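Local coordinates for protein topoisomerase IV subunit A (Escherichia coli, PDB 1ZVT) that probably binds DNA through its C-terminal beta-pinwheel domain and helps topoisomerase IV choose its DNA substrates in decatenation and supercoil removal, at residues 109-112 and 113-116; 140-143 and 144-147; 149-152 and 153-157; 212-215 and 216-219. All coordinates share one frame; numbering follows the deposited sequence.

Contact 1 of 4, residues 109-112 and 113-116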
ATOM      1  N   VAL A 109     -10.241  -6.151  -3.766  1.00 17.09           N
ATOM      2  CA  VAL A 109     -10.674  -4.763  -3.679  1.00 18.07           C
ATOM      3  C   VAL A 109     -11.543  -4.646  -2.430  1.00 18.77           C
ATOM      4  O   VAL A 109     -12.325  -5.554  -2.129  1.00 19.78           O
ATOM      5  CB  VAL A 109     -11.479  -4.353  -4.931  1.00 18.65           C
ATOM      6  CG1 VAL A 109     -12.024  -2.955  -4.774  1.00 18.91           C
ATOM      7  CG2 VAL A 109     -10.574  -4.412  -6.184  1.00 20.12           C
ATOM      8  N   CYS A 110     -11.392  -3.558  -1.684  1.00 19.50           N
ATOM      9  CA  CYS A 110     -12.270  -3.286  -0.538  1.00 20.09           C
ATOM     10  C   CYS A 110     -12.525  -1.787  -0.451  1.00 20.76           C
ATOM     11  O   CYS A 110     -12.123  -1.049  -1.347  1.00 20.61           O
ATOM     12  CB  CYS A 110     -11.693  -3.816   0.781  1.00 21.86           C
ATOM     13  SG  CYS A 110     -10.138  -3.045   1.357  1.00 21.90           S
ATOM     14  N   THR A 111     -13.247  -1.354   0.583  1.00 19.63           N
ATOM     15  CA  THR A 111     -13.386   0.076   0.841  1.00 20.24           C
ATOM     16  C   THR A 111     -12.605   0.445   2.107  1.00 19.81           C
ATOM     17  O   THR A 111     -12.254  -0.422   2.909  1.00 19.91           O
ATOM     18  CB  THR A 111     -14.856   0.503   1.048  1.00 21.05           C
ATOM     19  OG1 THR A 111     -15.387  -0.166   2.196  1.00 22.22           O
ATOM     20  CG2 THR A 111     -15.716   0.203  -0.211  1.00 22.76           C
ATOM     21  N   PHE A 112     -12.365   1.738   2.281  1.00 19.93           N
ATOM     22  CA  PHE A 112     -11.668   2.253   3.479  1.00 19.35           C
ATOM     23  C   PHE A 112     -12.386   1.811   4.754  1.00 19.69           C
ATOM     24  O   PHE A 112     -11.744   1.463   5.767  1.00 19.63           O
ATOM     25  CB  PHE A 112     -11.586   3.781   3.394  1.00 18.98           C
ATOM     26  CG  PHE A 112     -10.839   4.430   4.541  1.00 20.22           C
ATOM     27  CD1 PHE A 112      -9.452   4.425   4.583  1.00 20.03           C
ATOM     28  CD2 PHE A 112     -11.534   5.065   5.571  1.00 20.12           C
ATOM     29  CE1 PHE A 112      -8.752   5.043   5.650  1.00 20.26           C
ATOM     30  CE2 PHE A 112     -10.840   5.675   6.658  1.00 20.07           C
ATOM     31  CZ  PHE A 112      -9.441   5.660   6.683  1.00 19.29           C
ATOM     32  N   ASN A 113     -13.716   1.815   4.716  1.00 20.73           N
ATOM     33  CA  ASN A 113     -14.498   1.382   5.865  1.00 21.72           C
ATOM     34  C   ASN A 113     -14.108  -0.012   6.360  1.00 21.62           C
ATOM     35  O   ASN A 113     -14.114  -0.259   7.563  1.00 22.22           O
ATOM     36  CB  ASN A 113     -15.996   1.437   5.570  1.00 23.24           C
ATOM     37  CG  ASN A 113     -16.816   1.260   6.818  1.00 26.78           C
ATOM     38  OD1 ASN A 113     -17.606   0.326   6.926  1.00 32.03           O
ATOM     39  ND2 ASN A 113     -16.580   2.116   7.796  1.00 30.05           N
ATOM     40  N   ASP A 114     -13.737  -0.906   5.438  1.00 20.80           N
ATOM     41  CA  ASP A 114     -13.339  -2.264   5.784  1.00 20.82           C
ATOM     42  C   ASP A 114     -12.068  -2.310   6.596  1.00 20.21           C
ATOM     43  O   ASP A 114     -11.825  -3.290   7.274  1.00 20.61           O
ATOM     44  CB  ASP A 114     -13.135  -3.105   4.528  1.00 20.64           C
ATOM     45  CG  ASP A 114     -14.440  -3.359   3.799  1.00 22.50           C
ATOM     46  OD1 ASP A 114     -15.457  -3.623   4.485  1.00 26.99           O
ATOM     47  OD2 ASP A 114     -14.444  -3.303   2.560  1.00 23.24           O
ATOM     48  N   LEU A 115     -11.270  -1.249   6.519  1.00 19.36           N
ATOM     49  CA  LEU A 115     -10.032  -1.170   7.313  1.00 19.89           C
ATOM     50  C   LEU A 115     -10.269  -0.602   8.713  1.00 20.15           C
ATOM     51  O   LEU A 115      -9.405  -0.712   9.572  1.00 20.54           O
ATOM     52  CB  LEU A 115      -8.997  -0.308   6.595  1.00 20.62           C
ATOM     53  CG  LEU A 115      -8.168  -0.987   5.504  1.00 21.50           C
ATOM     54  CD1 LEU A 115      -9.036  -1.375   4.355  1.00 21.66           C
ATOM     55  CD2 LEU A 115      -7.113  -0.021   5.024  1.00 23.75           C
ATOM     56  N   VAL A 116     -11.430   0.010   8.937  1.00 20.27           N
ATOM     57  CA  VAL A 116     -11.629   0.767  10.182  1.00 20.96           C
ATOM     58  C   VAL A 116     -11.941  -0.181  11.333  1.00 21.33           C
ATOM     59  O   VAL A 116     -13.026  -0.775  11.388  1.00 23.42           O
ATOM     60  CB  VAL A 116     -12.705   1.835  10.009  1.00 20.24           C
ATOM     61  CG1 VAL A 116     -13.053   2.528  11.353  1.00 22.58           C
ATOM     62  CG2 VAL A 116     -12.260   2.854   8.968  1.00 19.72           C
TER
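OD2 of D114 takes two donors from T111. The backbone N of T111 lies 3.0 Å from OD2 of D114, with its N-H pointing almost straight at the oxygen (174°). This N meets the carboxylate on the anti side, somewhat out of its plane. The hydroxyl OG1 of T111 adds a weak bond to OD2 of D114 at 3.3 Å. OG1 of T111 sits between its own backbone N and carbonyl carbon (chi1 62°), which turns it to the side where the carboxylate lies. CB of C110 also packs against this oxygen.

The backbone completes the link between T111 and D114. N of D114 gives a bent bond to O of T111 at 3.0 Å, and the donor lies above the carbonyl plane. One residue on, N of L115 bonds O of F112 at 2.9 Å. Directly after strand 106-111 the chain turns, and residues 113-115 have helix-like backbone angles.

SG of C110 meets the CD1 branch of L115 at 3.6 Å. CE2 of the F112 ring meets CG2 of V116 at 3.9 Å, the methyl coming obliquely to the ring. F112, L115 and V116 all reach V48 on strand 47-51, so the turn bridges two neighbouring blades of the beta-pinwheel. K123 and S56 take up the carbonyl oxygens of D114 and L115.

The backbone N-H at the end of the strand is thus satisfied by a side-chain carboxylate. The same bonds should fix the rotation of the D114 side chain and hold the chain in its turn after the strand.

Contact 2 of 4, residues 140-143 and 144-147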
ATOM      1  N   ILE A 140      -7.837   3.297  -5.280  1.00 20.75           N
ATOM      2  CA  ILE A 140      -8.337   3.134  -6.641  1.00 21.01           C
ATOM      3  C   ILE A 140      -9.144   4.385  -7.016  1.00 23.30           C
ATOM      4  O   ILE A 140     -10.233   4.607  -6.475  1.00 23.14           O
ATOM      5  CB  ILE A 140      -9.206   1.871  -6.776  1.00 21.09           C
ATOM      6  CG1 ILE A 140      -8.375   0.598  -6.548  1.00 19.87           C
ATOM      7  CG2 ILE A 140      -9.903   1.864  -8.159  1.00 21.23           C
ATOM      8  CD1 ILE A 140      -9.238  -0.652  -6.278  1.00 19.87           C
ATOM      9  N   GLU A 141      -8.608   5.177  -7.951  1.00 25.19           N
ATOM     10  CA  GLU A 141      -9.185   6.491  -8.277  1.00 27.86           C
ATOM     11  C   GLU A 141     -10.378   6.379  -9.203  1.00 28.42           C
ATOM     12  O   GLU A 141     -11.343   7.134  -9.053  1.00 30.26           O
ATOM     13  CB  GLU A 141      -8.130   7.437  -8.873  1.00 28.37           C
ATOM     14  CG  GLU A 141      -7.035   7.844  -7.887  1.00 32.70           C
ATOM     15  CD  GLU A 141      -7.534   8.681  -6.711  1.00 36.78           C
ATOM     16  OE1 GLU A 141      -8.630   9.291  -6.792  1.00 40.82           O
ATOM     17  OE2 GLU A 141      -6.809   8.730  -5.691  1.00 41.53           O
ATOM     18  N   ASP A 142     -10.319   5.429 -10.138  1.00 29.13           N
ATOM     19  CA  ASP A 142     -11.408   5.163 -11.083  1.00 29.72           C
ATOM     20  C   ASP A 142     -11.621   3.653 -11.270  1.00 29.33           C
ATOM     21  O   ASP A 142     -10.665   2.882 -11.458  1.00 27.30           O
ATOM     22  CB  ASP A 142     -11.110   5.833 -12.433  1.00 30.45           C
ATOM     23  CG  ASP A 142     -12.197   5.562 -13.506  1.00 33.53           C
ATOM     24  OD1 ASP A 142     -13.327   5.145 -13.190  1.00 37.38           O
ATOM     25  OD2 ASP A 142     -11.916   5.791 -14.700  1.00 38.67           O
ATOM     26  N   ALA A 143     -12.886   3.248 -11.243  1.00 28.41           N
ATOM     27  CA  ALA A 143     -13.262   1.836 -11.358  1.00 28.54           C
ATOM     28  C   ALA A 143     -12.757   1.169 -12.646  1.00 28.07           C
ATOM     29  O   ALA A 143     -12.606  -0.050 -12.686  1.00 28.66           O
ATOM     30  CB  ALA A 143     -14.766   1.694 -11.257  1.00 29.29           C
ATOM     31  N   SER A 144     -12.498   1.971 -13.684  1.00 27.74           N
ATOM     32  CA  SER A 144     -12.057   1.453 -14.986  1.00 27.41           C
ATOM     33  C   SER A 144     -10.526   1.416 -15.135  1.00 26.19           C
ATOM     34  O   SER A 144      -9.991   1.047 -16.182  1.00 25.69           O
ATOM     35  CB  SER A 144     -12.715   2.228 -16.137  1.00 28.24           C
ATOM     36  OG  SER A 144     -12.124   3.508 -16.300  1.00 33.05           O
ATOM     37  N   ASP A 145      -9.819   1.775 -14.066  1.00 24.55           N
ATOM     38  CA  ASP A 145      -8.357   1.758 -14.084  1.00 23.90           C
ATOM     39  C   ASP A 145      -7.825   0.329 -14.283  1.00 23.01           C
ATOM     40  O   ASP A 145      -8.558  -0.649 -14.079  1.00 22.27           O
ATOM     41  CB  ASP A 145      -7.811   2.375 -12.791  1.00 24.22           C
ATOM     42  CG  ASP A 145      -7.886   3.929 -12.774  1.00 27.89           C
ATOM     43  OD1 ASP A 145      -8.233   4.563 -13.801  1.00 28.01           O
ATOM     44  OD2 ASP A 145      -7.595   4.516 -11.700  1.00 30.54           O
ATOM     45  N   MET A 146      -6.561   0.229 -14.708  1.00 21.84           N
ATOM     46  CA  MET A 146      -5.907  -1.062 -14.942  1.00 21.98           C
ATOM     47  C   MET A 146      -5.017  -1.405 -13.755  1.00 20.66           C
ATOM     48  O   MET A 146      -4.349  -0.542 -13.203  1.00 22.49           O
ATOM     49  CB  MET A 146      -5.012  -1.016 -16.180  1.00 22.42           C
ATOM     50  CG  MET A 146      -5.735  -0.669 -17.466  1.00 25.76           C
ATOM     51  SD  MET A 146      -6.981  -1.911 -17.830  1.00 32.10           S
ATOM     52  CE  MET A 146      -6.019  -3.332 -18.167  1.00 29.71           C
ATOM     53  N   LEU A 147      -5.028  -2.664 -13.361  1.00 19.10           N
ATOM     54  CA  LEU A 147      -4.087  -3.191 -12.370  1.00 18.01           C
ATOM     55  C   LEU A 147      -2.863  -3.676 -13.137  1.00 17.66           C
ATOM     56  O   LEU A 147      -2.999  -4.327 -14.169  1.00 17.55           O
ATOM     57  CB  LEU A 147      -4.745  -4.365 -11.614  1.00 18.46           C
ATOM     58  CG  LEU A 147      -3.942  -5.103 -10.533  1.00 18.42           C
ATOM     59  CD1 LEU A 147      -4.890  -5.735  -9.524  1.00 17.95           C
ATOM     60  CD2 LEU A 147      -3.003  -6.154 -11.144  1.00 19.86           C
TER
HETATM   61  O   HOH W   1      -6.197   4.422  -9.516  1.00 30.20           O
HETATM   62  O   HOH W   2     -11.261  -1.733 -14.189  1.00 28.52           O
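The carboxylates of D142 and D145 reach into the turn from its two ends, and each accepts bonds from the other half of the turn. D142 has CG anti to its backbone N (chi1 178°), which directs its carboxylate toward S144. There OG of S144 donates to OD2 of D142 at 2.8 Å, approaching from above the carboxylate plane. N of S144 adds a weak bond to OD1 of D142.

D145 folds the other way, back across D142. OD1 of D145 lies 3.4 Å from CB of D142. OD2 of D145 accepts from N of D142 at 3.3 Å, again from well above the carboxylate plane. The charged oxygens OD2 of D142 and OD1 of D145 come within 4.0 Å, a like-charge pair whose repulsion the N-H and hydroxyl donors probably offset.

Water 1 extends the D145 grip, donating to OD2 of D145 at 2.6 Å and accepting from N of E141. Water 2 donates to O of A143 and to O of D145.

The closing backbone bond runs from N of D145 to O of D142 at 3.0 Å. This is a type I beta turn from D142 to D145, with side-chain bonds reinforcing it, at the surface where the chain enters strand 146-151 of a pinwheel blade.

Contact 3 of 4, residues 149-152 and 153-157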
ATOM      1  N   ALA A 149       0.770  -5.664 -12.457  1.00 15.41           N
ATOM      2  CA  ALA A 149       1.581  -6.408 -11.503  1.00 15.24           C
ATOM      3  C   ALA A 149       2.896  -6.751 -12.150  1.00 15.56           C
ATOM      4  O   ALA A 149       2.938  -7.123 -13.326  1.00 15.84           O
ATOM      5  CB  ALA A 149       0.860  -7.743 -11.121  1.00 16.16           C
ATOM      6  N   ILE A 150       3.980  -6.635 -11.383  1.00 16.03           N
ATOM      7  CA  ILE A 150       5.316  -7.003 -11.858  1.00 16.29           C
ATOM      8  C   ILE A 150       5.930  -7.917 -10.807  1.00 16.45           C
ATOM      9  O   ILE A 150       5.956  -7.564  -9.631  1.00 15.66           O
ATOM     10  CB  ILE A 150       6.252  -5.759 -12.016  1.00 16.67           C
ATOM     11  CG1 ILE A 150       5.569  -4.713 -12.928  1.00 16.76           C
ATOM     12  CG2 ILE A 150       7.634  -6.203 -12.555  1.00 17.54           C
ATOM     13  CD1 ILE A 150       6.404  -3.410 -13.031  1.00 20.47           C
ATOM     14  N   THR A 151       6.397  -9.093 -11.216  1.00 15.80           N
ATOM     15  CA  THR A 151       6.990 -10.032 -10.256  1.00 16.66           C
ATOM     16  C   THR A 151       8.501  -9.853 -10.066  1.00 17.21           C
ATOM     17  O   THR A 151       9.179  -9.224 -10.899  1.00 16.82           O
ATOM     18  CB  THR A 151       6.750 -11.509 -10.661  1.00 16.59           C
ATOM     19  OG1 THR A 151       7.538 -11.839 -11.810  1.00 17.35           O
ATOM     20  CG2 THR A 151       5.279 -11.745 -10.991  1.00 17.18           C
ATOM     21  N   GLN A 152       9.021 -10.477  -9.007  1.00 17.69           N
ATOM     22  CA  GLN A 152      10.447 -10.448  -8.690  1.00 19.52           C
ATOM     23  C   GLN A 152      11.249 -11.077  -9.837  1.00 19.56           C
ATOM     24  O   GLN A 152      12.382 -10.673 -10.113  1.00 19.46           O
ATOM     25  CB  GLN A 152      10.639 -11.218  -7.387  1.00 19.74           C
ATOM     26  CG  GLN A 152      12.017 -11.343  -6.835  1.00 22.77           C
ATOM     27  CD  GLN A 152      12.038 -12.234  -5.603  1.00 23.67           C
ATOM     28  OE1 GLN A 152      12.942 -13.066  -5.441  1.00 29.40           O
ATOM     29  NE2 GLN A 152      11.021 -12.090  -4.739  1.00 25.33           N
ATOM     30  N   ALA A 153      10.653 -12.066 -10.502  1.00 19.10           N
ATOM     31  CA  ALA A 153      11.315 -12.751 -11.624  1.00 19.92           C
ATOM     32  C   ALA A 153      11.313 -11.904 -12.890  1.00 20.23           C
ATOM     33  O   ALA A 153      12.087 -12.153 -13.821  1.00 21.65           O
ATOM     34  CB  ALA A 153      10.677 -14.136 -11.878  1.00 20.26           C
ATOM     35  N   GLY A 154      10.453 -10.892 -12.923  1.00 20.37           N
ATOM     36  CA  GLY A 154      10.367  -9.961 -14.043  1.00 19.85           C
ATOM     37  C   GLY A 154       9.201 -10.197 -14.979  1.00 19.43           C
ATOM     38  O   GLY A 154       9.265  -9.823 -16.149  1.00 20.16           O
ATOM     39  N   ARG A 155       8.137 -10.832 -14.488  1.00 18.24           N
ATOM     40  CA  ARG A 155       6.947 -11.007 -15.321  1.00 17.83           C
ATOM     41  C   ARG A 155       5.959  -9.887 -15.070  1.00 17.94           C
ATOM     42  O   ARG A 155       5.831  -9.415 -13.947  1.00 17.92           O
ATOM     43  CB  ARG A 155       6.270 -12.359 -15.079  1.00 17.20           C
ATOM     44  CG  ARG A 155       7.146 -13.532 -15.525  1.00 18.01           C
ATOM     45  CD  ARG A 155       6.459 -14.867 -15.410  1.00 19.50           C
ATOM     46  NE  ARG A 155       7.328 -15.823 -16.090  1.00 23.47           N
ATOM     47  CZ  ARG A 155       8.379 -16.401 -15.521  1.00 26.56           C
ATOM     48  NH1 ARG A 155       8.670 -16.169 -14.243  1.00 27.92           N
ATOM     49  NH2 ARG A 155       9.152 -17.205 -16.238  1.00 28.83           N
ATOM     50  N   MET A 156       5.264  -9.470 -16.127  1.00 19.39           N
ATOM     51  CA  MET A 156       4.287  -8.377 -16.054  1.00 20.65           C
ATOM     52  C   MET A 156       2.911  -8.852 -16.514  1.00 19.16           C
ATOM     53  O   MET A 156       2.776  -9.588 -17.502  1.00 18.42           O
ATOM     54  CB  MET A 156       4.727  -7.180 -16.914  1.00 21.05           C
ATOM     55  CG  MET A 156       6.035  -6.565 -16.482  1.00 24.50           C
ATOM     56  SD  MET A 156       6.435  -5.116 -17.490  1.00 30.97           S
ATOM     57  CE  MET A 156       4.930  -4.229 -17.481  1.00 22.10           C
ATOM     58  N   LEU A 157       1.885  -8.442 -15.783  1.00 17.88           N
ATOM     59  CA  LEU A 157       0.504  -8.748 -16.180  1.00 18.25           C
ATOM     60  C   LEU A 157      -0.354  -7.533 -15.931  1.00 18.32           C
ATOM     61  O   LEU A 157      -0.248  -6.928 -14.872  1.00 18.30           O
ATOM     62  CB  LEU A 157      -0.053  -9.912 -15.346  1.00 18.48           C
ATOM     63  CG  LEU A 157      -1.485 -10.382 -15.673  1.00 16.95           C
ATOM     64  CD1 LEU A 157      -1.574 -11.016 -17.048  1.00 19.42           C
ATOM     65  CD2 LEU A 157      -1.999 -11.368 -14.637  1.00 19.61           C
TER
HETATM   66  O   HOH W   3       7.174 -14.425 -12.108  1.00 21.22           O
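Strands 146-151 and 155-160 form the central beta hairpin of a four-stranded blade, and this contact is its tip. A149 and L157 make an antiparallel hydrogen-bonded pair. N of A149 bonds O of L157 at 2.9 Å, and N of L157 bonds O of A149 in return. I150 and M156 form the next, non-hydrogen-bonded pair. Their side chains run alongside each other off the same face of the sheet, with CG1 of I150 4.0 Å from CG of M156. N of T151 then bonds O of R155 at 2.8 Å.

A type I turn from T151 to G154 with a G1 beta bulge at G154 reverses the chain, closed by N of G154 on O of T151 at 2.9 Å. G154 has a positive phi of 103°, where a CB would press on the preceding carbonyl oxygen. In the blade, strand 190-196 flanks the hairpin beside A149 and I150, and strand 230-231 lies beyond M156.

The hydroxyl of T151 is the polar centre of the tip. Its chi1 of 71° sets OG1 between its own N and carbonyl carbon, facing the N-H groups of G154 and R155. OG1 of T151 accepts from N of R155 at 2.9 Å. N of G154 adds a weak bond to OG1 of T151. CB of R155 lies 3.5 Å from OG1 of T151. Water 3 lies 2.6 Å from OG1 of T151 and accepts from NH1 of R155, in the plane at the guanidinium edge. D188 takes the N-H of A153.

Contact 4 of 4, residues 212-215 and 216-219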
ATOM      1  N   LYS A 212      10.939   1.823 -21.576  1.00 27.38           N
ATOM      2  CA  LYS A 212       9.807   2.727 -21.591  1.00 28.10           C
ATOM      3  C   LYS A 212       8.614   1.955 -22.166  1.00 28.33           C
ATOM      4  O   LYS A 212       8.693   1.390 -23.269  1.00 28.55           O
ATOM      5  CB  LYS A 212      10.128   3.980 -22.416  1.00 28.61           C
ATOM      6  CG  LYS A 212       9.023   5.034 -22.361  1.00 29.69           C
ATOM      7  CD  LYS A 212       9.417   6.349 -23.027  1.00 31.06           C
ATOM      8  CE  LYS A 212       8.417   7.410 -22.579  1.00 36.03           C
ATOM      9  NZ  LYS A 212       8.127   8.483 -23.589  1.00 40.67           N
ATOM     10  N   LEU A 213       7.533   1.881 -21.398  1.00 26.82           N
ATOM     11  CA  LEU A 213       6.357   1.135 -21.803  1.00 25.73           C
ATOM     12  C   LEU A 213       5.208   2.100 -21.946  1.00 25.69           C
ATOM     13  O   LEU A 213       4.608   2.497 -20.955  1.00 23.54           O
ATOM     14  CB  LEU A 213       6.023   0.057 -20.763  1.00 26.68           C
ATOM     15  CG  LEU A 213       7.205  -0.851 -20.439  1.00 27.62           C
ATOM     16  CD1 LEU A 213       6.945  -1.644 -19.167  1.00 29.15           C
ATOM     17  CD2 LEU A 213       7.493  -1.767 -21.628  1.00 30.98           C
ATOM     18  N   ARG A 214       4.917   2.500 -23.180  1.00 25.69           N
ATOM     19  CA  ARG A 214       3.741   3.325 -23.431  1.00 26.43           C
ATOM     20  C   ARG A 214       2.504   2.428 -23.460  1.00 26.57           C
ATOM     21  O   ARG A 214       2.636   1.202 -23.402  1.00 25.60           O
ATOM     22  CB  ARG A 214       3.864   4.073 -24.766  1.00 28.02           C
ATOM     23  CG  ARG A 214       5.112   4.939 -24.906  1.00 29.71           C
ATOM     24  CD  ARG A 214       5.344   5.234 -26.385  1.00 35.63           C
ATOM     25  NE  ARG A 214       5.344   3.989 -27.161  1.00 38.76           N
ATOM     26  CZ  ARG A 214       5.441   3.906 -28.487  1.00 41.62           C
ATOM     27  NH1 ARG A 214       5.556   5.006 -29.228  1.00 43.18           N
ATOM     28  NH2 ARG A 214       5.420   2.713 -29.073  1.00 40.84           N
ATOM     29  N   PRO A 215       1.298   3.023 -23.582  1.00 26.83           N
ATOM     30  CA  PRO A 215       0.086   2.204 -23.689  1.00 26.95           C
ATOM     31  C   PRO A 215       0.210   1.069 -24.708  1.00 27.77           C
ATOM     32  O   PRO A 215      -0.256  -0.046 -24.438  1.00 26.66           O
ATOM     33  CB  PRO A 215      -0.977   3.212 -24.117  1.00 27.72           C
ATOM     34  CG  PRO A 215      -0.506   4.484 -23.515  1.00 27.28           C
ATOM     35  CD  PRO A 215       0.982   4.462 -23.606  1.00 27.07           C
ATOM     36  N   GLU A 216       0.833   1.360 -25.854  1.00 28.41           N
ATOM     37  CA  GLU A 216       1.079   0.348 -26.891  1.00 29.84           C
ATOM     38  C   GLU A 216       1.811  -0.876 -26.348  1.00 29.35           C
ATOM     39  O   GLU A 216       1.379  -2.007 -26.573  1.00 30.13           O
ATOM     40  CB  GLU A 216       1.803   0.948 -28.109  1.00 30.56           C
ATOM     41  CG  GLU A 216       0.944   1.948 -28.918  1.00 34.80           C
ATOM     42  CD  GLU A 216       1.004   3.398 -28.417  1.00 39.60           C
ATOM     43  OE1 GLU A 216       1.442   3.670 -27.274  1.00 39.08           O
ATOM     44  OE2 GLU A 216       0.593   4.286 -29.190  1.00 42.66           O
ATOM     45  N   GLU A 217       2.902  -0.653 -25.613  1.00 28.77           N
ATOM     46  CA  GLU A 217       3.647  -1.758 -25.013  1.00 27.90           C
ATOM     47  C   GLU A 217       2.846  -2.456 -23.896  1.00 26.72           C
ATOM     48  O   GLU A 217       2.889  -3.670 -23.759  1.00 26.36           O
ATOM     49  CB  GLU A 217       5.000  -1.274 -24.477  1.00 29.13           C
ATOM     50  CG  GLU A 217       6.035  -0.909 -25.560  1.00 31.82           C
ATOM     51  CD  GLU A 217       5.815   0.466 -26.177  1.00 36.41           C
ATOM     52  OE1 GLU A 217       5.115   1.297 -25.565  1.00 37.42           O
ATOM     53  OE2 GLU A 217       6.339   0.726 -27.291  1.00 39.41           O
ATOM     54  N   LEU A 218       2.108  -1.687 -23.100  1.00 25.52           N
ATOM     55  CA  LEU A 218       1.359  -2.299 -21.992  1.00 24.72           C
ATOM     56  C   LEU A 218       0.203  -3.175 -22.489  1.00 24.92           C
ATOM     57  O   LEU A 218      -0.169  -4.130 -21.828  1.00 24.56           O
ATOM     58  CB  LEU A 218       0.879  -1.249 -20.985  1.00 25.06           C
ATOM     59  CG  LEU A 218       2.011  -0.497 -20.261  1.00 24.70           C
ATOM     60  CD1 LEU A 218       1.478   0.769 -19.587  1.00 26.85           C
ATOM     61  CD2 LEU A 218       2.742  -1.397 -19.257  1.00 26.23           C
ATOM     62  N   GLN A 219      -0.347  -2.871 -23.668  1.00 25.37           N
ATOM     63  CA  GLN A 219      -1.355  -3.750 -24.285  1.00 26.79           C
ATOM     64  C   GLN A 219      -0.795  -5.168 -24.453  1.00 26.25           C
ATOM     65  O   GLN A 219      -1.534  -6.156 -24.334  1.00 25.77           O
ATOM     66  CB  GLN A 219      -1.835  -3.193 -25.642  1.00 27.02           C
ATOM     67  CG  GLN A 219      -2.451  -1.792 -25.536  1.00 30.60           C
ATOM     68  CD  GLN A 219      -3.228  -1.345 -26.782  1.00 31.49           C
ATOM     69  OE1 GLN A 219      -2.778  -1.516 -27.933  1.00 37.83           O
ATOM     70  NE2 GLN A 219      -4.390  -0.736 -26.553  1.00 37.23           N
TER
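The salt bridges centre on R214 and E217. The guanidinium meets the carboxylate side-on. NE of R214 donates to OE1 of E217 at 3.1 Å, straight and within the guanidinium plane, and OE1 receives it on its syn lone pair. NH2 of R214 donates to OE2 of E217 at 2.8 Å, tilted from that plane. The two flat groups are turned 34° against each other. E217 bends at chi2 (79°), which folds its carboxylate back toward the start of the helix. OE1 of E216 sits over one guanidinium face, a long charge pair 3.9 Å from NE of R214.

Among the hydrogen bonds, N of R214 also donates to OE1 of E217, at 2.7 Å, so that oxygen is held twice by one residue. R214 is the N-cap of helix 215-219, and this bond is one half of a capping box. O of R214 takes N of L218 at 3.0 Å, and O of P215 takes N of Q219.

The apolar contacts lie on the buried side. CB of L213 meets CD2 of L218 at 3.9 Å, and CD2 of L213 packs on CB of E217 at 3.8 Å. L213 and L218 both rest on M156 of strand 155-160, and L218 also touches M158.

Contacts 2 and 3 share strand 146-151: the surface turn of contact 2 leads into it, and the buried tip of contact 3 ends it. Contact 1 is partly buried and lies at the end of a hairpin in another blade. It touches contact 2 where V109 packs on I140. Contact 4 is also partly buried and packs on contact 3 through M156. The chemistry differs with place. In contacts 1 and 2 aspartate carboxylates accept from backbone N-H groups. Contact 3 relies on strand pairing and a threonine hydroxyl. Contact 4 sets an exposed salt-bridge network against two buried leucines.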